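Local coordinates for protein rubber oxygenase (PDB 5O1L) that cleaves the carbon-carbon double bonds of poly(cis-1,4-isoprene) rubber with dioxygen, using a b-type heme, and releases oligo-isoprenoids with keto and aldehyde ends, at residues 268-272 / 273-277; 87-90 / 91-95. All blocks are in the same frame, centred on the assembly; numbering follows the deposited sequence.

Both contacts are local bends in loops of a mainly helical, single-chain heme protein. Interaction 2 (87-90 / 91-95) comes first along the chain, in the loop between helix 72-79 and helix 95-104. Interaction 1 (268-272 / 273-277) follows much later, joining helix 251-267 to helix 279-289 within the Lcp/MpaB catalytic domain. Their centres lie about 27 Å apart and their nearest atoms about 15 Å, with no touch and no helix in common. Interaction 2 is peripheral and away from the heme pocket. Leu268 touches the heme, so interaction 1 begins where the chain moves off from the cofactor, with the side chain of Val270 still about 7 Å from it.

Interaction 1 (268-272 / 273-277)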
loop_
_atom_site.group_PDB
_atom_site.type_symbol
_atom_site.label_atom_id
_atom_site.label_comp_id
_atom_site.label_asym_id
_atom_site.label_seq_id
_atom_site.Cartn_x
_atom_site.Cartn_y
_atom_site.Cartn_z
ATOM N N LEU A 268 -8.249 -5.717 -5.701
ATOM C CA LEU A 268 -8.786 -4.865 -4.599
ATOM C C LEU A 268 -10.042 -4.163 -4.980
ATOM O O LEU A 268 -10.633 -3.450 -4.128
ATOM C CB LEU A 268 -7.739 -3.848 -4.174
ATOM C CG LEU A 268 -6.551 -4.455 -3.482
ATOM C CD1 LEU A 268 -5.313 -3.507 -3.478
ATOM C CD2 LEU A 268 -6.905 -4.842 -2.074
ATOM N N GLY A 269 -10.523 -4.295 -6.219
ATOM C CA GLY A 269 -11.733 -3.655 -6.628
ATOM C C GLY A 269 -11.616 -2.382 -7.408
ATOM O O GLY A 269 -12.632 -1.758 -7.709
ATOM N N VAL A 270 -10.412 -2.027 -7.864
ATOM C CA VAL A 270 -10.234 -0.866 -8.729
ATOM C C VAL A 270 -10.675 -1.258 -10.163
ATOM O O VAL A 270 -10.238 -2.286 -10.677
ATOM C CB VAL A 270 -8.843 -0.341 -8.748
ATOM C CG1 VAL A 270 -8.805 0.901 -9.651
ATOM C CG2 VAL A 270 -8.403 0.006 -7.299
ATOM N N SER A 271 -11.554 -0.491 -10.781
ATOM C CA SER A 271 -11.939 -0.730 -12.136
ATOM C C SER A 271 -10.734 -0.603 -13.052
ATOM O O SER A 271 -9.902 0.311 -12.885
ATOM C CB SER A 271 -12.923 0.357 -12.559
ATOM O OG SER A 271 -13.174 0.244 -13.927
ATOM N N ASP A 272 -10.683 -1.459 -14.085
ATOM C CA ASP A 272 -9.588 -1.425 -15.034
ATOM C C ASP A 272 -9.518 -0.096 -15.736
ATOM O O ASP A 272 -8.424 0.223 -16.252
ATOM C CB ASP A 272 -9.705 -2.542 -16.040
ATOM C CG ASP A 272 -9.532 -3.927 -15.457
ATOM O OD1 ASP A 272 -9.090 -3.996 -14.256
ATOM O OD2 ASP A 272 -9.790 -4.915 -16.200
ATOM N N GLU A 273 -10.596 0.663 -15.809
ATOM C CA GLU A 273 -10.567 1.968 -16.440
ATOM C C GLU A 273 -9.775 3.028 -15.661
ATOM O O GLU A 273 -9.517 4.086 -16.220
ATOM C CB GLU A 273 -12.020 2.521 -16.565
ATOM C CG GLU A 273 -12.861 1.713 -17.491
ATOM C CD GLU A 273 -14.331 2.119 -17.535
ATOM O OE1 GLU A 273 -14.750 3.134 -16.887
ATOM O OE2 GLU A 273 -15.059 1.380 -18.261
ATOM N N TYR A 274 -9.360 2.705 -14.438
ATOM C CA TYR A 274 -8.574 3.617 -13.602
ATOM C C TYR A 274 -7.167 3.136 -13.301
ATOM O O TYR A 274 -6.396 3.819 -12.626
ATOM C CB TYR A 274 -9.314 3.970 -12.268
ATOM C CG TYR A 274 -10.722 4.484 -12.533
ATOM C CD1 TYR A 274 -10.989 5.489 -13.403
ATOM C CD2 TYR A 274 -11.766 3.862 -11.915
ATOM C CE1 TYR A 274 -12.263 5.952 -13.595
ATOM C CE2 TYR A 274 -13.067 4.278 -12.112
ATOM C CZ TYR A 274 -13.269 5.335 -12.962
ATOM O OH TYR A 274 -14.598 5.791 -13.179
ATOM N N ILE A 275 -6.820 1.945 -13.712
ATOM C CA ILE A 275 -5.464 1.399 -13.439
ATOM C C ILE A 275 -4.537 1.790 -14.577
ATOM O O ILE A 275 -4.860 1.526 -15.731
ATOM C CB ILE A 275 -5.524 -0.161 -13.341
ATOM C CG1 ILE A 275 -6.557 -0.634 -12.303
ATOM C CG2 ILE A 275 -4.143 -0.715 -13.093
ATOM C CD1 ILE A 275 -6.784 -2.107 -12.312
ATOM N N PRO A 276 -3.421 2.450 -14.311
ATOM C CA PRO A 276 -2.542 2.844 -15.417
ATOM C C PRO A 276 -1.988 1.695 -16.165
ATOM O O PRO A 276 -1.588 0.701 -15.569
ATOM C CB PRO A 276 -1.401 3.666 -14.782
ATOM C CG PRO A 276 -1.619 3.542 -13.335
ATOM C CD PRO A 276 -2.901 2.837 -13.008
ATOM N N ALA A 277 -1.929 1.797 -17.501
ATOM C CA ALA A 277 -1.444 0.684 -18.317
ATOM C C ALA A 277 0.082 0.561 -18.429
ATOM O O ALA A 277 0.593 -0.525 -18.661
ATOM C CB ALA A 277 -1.981 0.737 -19.778
#
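Ser271 holds the bend to Tyr274 through both of its oxygens. Its carbonyl O accepts a hydrogen bond from Tyr274 N, 2.9 Å away, which comes from well above the carbonyl plane. Its hydroxyl OG, anti to the backbone N (chi1 172°), lies beside the carbonyl carbon and thus close to the onward chain, where it accepts a bond of 3.2 Å from Glu273 N. A small side chain with an acceptor suits this place. The apolar side of the turn is the tighter one: Val270 CG1 lies 3.8 Å from Ile275 CG1 and also touches Tyr274 CB, while Val270 and Ile275 pack further against helices 224-244 and 251-267 respectively.

The two bonds of Ser271 make an ST turn nested on a type I beta turn, 271-274. The bend runs on into a second turn, closed weakly by Ile275 N to Asp272 O at 3.5 Å. Just upstream, Gly269 ends helix 251-267 in a Schellman motif; its positive phi (100°) is readily taken by glycine. Backbone hydrogen bonds of Asp272 with Ala43 and of Ile275 with Val42 tie the loop to the N-terminal part of the chain.

Ser271 CB meets the Tyr274 ring obliquely, 3.7 Å from CD2, and the phenol OH is hydrogen-bonded to Val49 O. Asp272 lies alongside Ile275; its OD2 is hydrogen-bonded to Trp110 NE1, whereas OD1 is buried against Ile275 CD1, at 3.6 Å, without a polar partner, which probably costs the carboxylate some solvation. On the looser, partly exposed side, the extended chain of Glu273 carries its carboxylate away from the turn.

Interaction 2 (87-90 / 91-95); sequences QALP and GGLPG
A proline- and glycine-rich turn in the loop that connects helix 72-79 to helix 95-104 brings Leu93 back over Pro90 and as far as Leu89. From Gln87 to Gly91 the backbone follows polyproline II angles, an extended form that suits Pro90, whose ring fixes phi. The chain then turns through Gly91 and Gly92 with angles close to those of a type II turn. Gly92 has a positive phi (99°), a region that glycine, without a CB, enters easily. The turn is an open one: Pro90 O stands 4.0 Å from Leu93 N, and no hydrogen bond crosses it.

In place of a hydrogen bond, the Leu93 side chain fills the inside of the bend. Its CB points back toward 87-90, and with CG anti to the carbonyl carbon (chi1 -68°) the branch comes over Pro90 O, CG at 3.7 Å and CD1 at 3.9 Å. Beyond this, CD1 reaches Leu89 CB at 4.3 Å, a loose apolar touch. Leu93 sits between the two helices, on Met101 of helix 95-104 and on Leu78 and Leu79 of helix 72-79, a place that suits a branched aliphatic side chain. Leu89 lies on helix 95-104, against Arg98, Met101 and Glu102, and Pro90 rests on Leu79. The glycines occupy the exposed outer side of the bend.

Pro94 stands at the N-cap position of helix 95-104; its ring restrains phi, but it has no side-chain acceptor for the first-turn N-H groups. With no hydrogen bond across the turn, its shape probably rests largely on backbone torsions restricted by the prolines, on the positive phi of Gly92, and on dispersion contacts of the leucines.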
loop_
_atom_site.group_PDB
_atom_site.type_symbol
_atom_site.label_atom_id
_atom_site.label_comp_id
_atom_site.label_asym_id
_atom_site.label_seq_id
_atom_site.Cartn_x
_atom_site.Cartn_y
_atom_site.Cartn_z
ATOM N N GLN A 87 -8.055 -22.467 -2.138
ATOM C CA GLN A 87 -9.012 -23.132 -1.250
ATOM C C GLN A 87 -10.431 -22.813 -1.612
ATOM O O GLN A 87 -10.804 -21.683 -1.904
ATOM C CB GLN A 87 -8.742 -22.652 0.130
ATOM C CG GLN A 87 -9.441 -23.359 1.257
ATOM C CD GLN A 87 -9.106 -22.685 2.569
ATOM O OE1 GLN A 87 -8.073 -21.899 2.730
ATOM N NE2 GLN A 87 -10.002 -22.972 3.559
ATOM N N ALA A 88 -11.340 -23.795 -1.448
ATOM C CA ALA A 88 -12.754 -23.535 -1.605
ATOM C C ALA A 88 -13.254 -22.608 -0.479
ATOM O O ALA A 88 -12.708 -22.615 0.614
ATOM C CB ALA A 88 -13.515 -24.851 -1.544
ATOM N N LEU A 89 -14.268 -21.810 -0.763
ATOM C CA LEU A 89 -14.837 -20.955 0.267
ATOM C C LEU A 89 -15.433 -21.854 1.337
ATOM O O LEU A 89 -15.951 -22.914 1.044
ATOM C CB LEU A 89 -15.918 -20.074 -0.258
ATOM C CG LEU A 89 -15.482 -18.983 -1.205
ATOM C CD1 LEU A 89 -16.723 -18.293 -1.774
ATOM C CD2 LEU A 89 -14.599 -17.954 -0.485
ATOM N N PRO A 90 -15.381 -21.421 2.602
ATOM C CA PRO A 90 -16.031 -22.203 3.655
ATOM C C PRO A 90 -17.518 -22.259 3.443
ATOM O O PRO A 90 -18.136 -21.283 3.086
ATOM C CB PRO A 90 -15.697 -21.447 4.940
ATOM C CG PRO A 90 -15.394 -20.065 4.492
ATOM C CD PRO A 90 -14.731 -20.201 3.126
ATOM N N GLY A 91 -18.108 -23.418 3.724
ATOM C CA GLY A 91 -19.552 -23.544 3.605
ATOM C C GLY A 91 -20.203 -22.724 4.717
ATOM O O GLY A 91 -19.621 -22.530 5.833
ATOM N N GLY A 92 -21.431 -22.294 4.475
ATOM C CA GLY A 92 -22.173 -21.565 5.502
ATOM C C GLY A 92 -22.220 -20.077 5.421
ATOM O O GLY A 92 -22.814 -19.406 6.252
ATOM N N LEU A 93 -21.507 -19.502 4.439
ATOM C CA LEU A 93 -21.647 -18.072 4.231
ATOM C C LEU A 93 -23.033 -17.675 3.783
ATOM O O LEU A 93 -23.662 -18.429 3.059
ATOM C CB LEU A 93 -20.643 -17.654 3.125
ATOM C CG LEU A 93 -19.172 -17.753 3.512
ATOM C CD1 LEU A 93 -18.377 -17.537 2.226
ATOM C CD2 LEU A 93 -18.793 -16.735 4.576
ATOM N N PRO A 94 -23.479 -16.457 4.134
ATOM C CA PRO A 94 -24.710 -15.919 3.554
ATOM C C PRO A 94 -24.592 -15.901 2.044
ATOM O O PRO A 94 -23.486 -15.648 1.505
ATOM C CB PRO A 94 -24.762 -14.464 4.013
ATOM C CG PRO A 94 -23.639 -14.296 4.987
ATOM C CD PRO A 94 -22.759 -15.460 4.960
ATOM N N GLY A 95 -25.670 -16.228 1.356
ATOM C CA GLY A 95 -25.632 -16.438 -0.094
ATOM C C GLY A 95 -25.145 -15.272 -0.916
ATOM O O GLY A 95 -24.438 -15.499 -1.879
#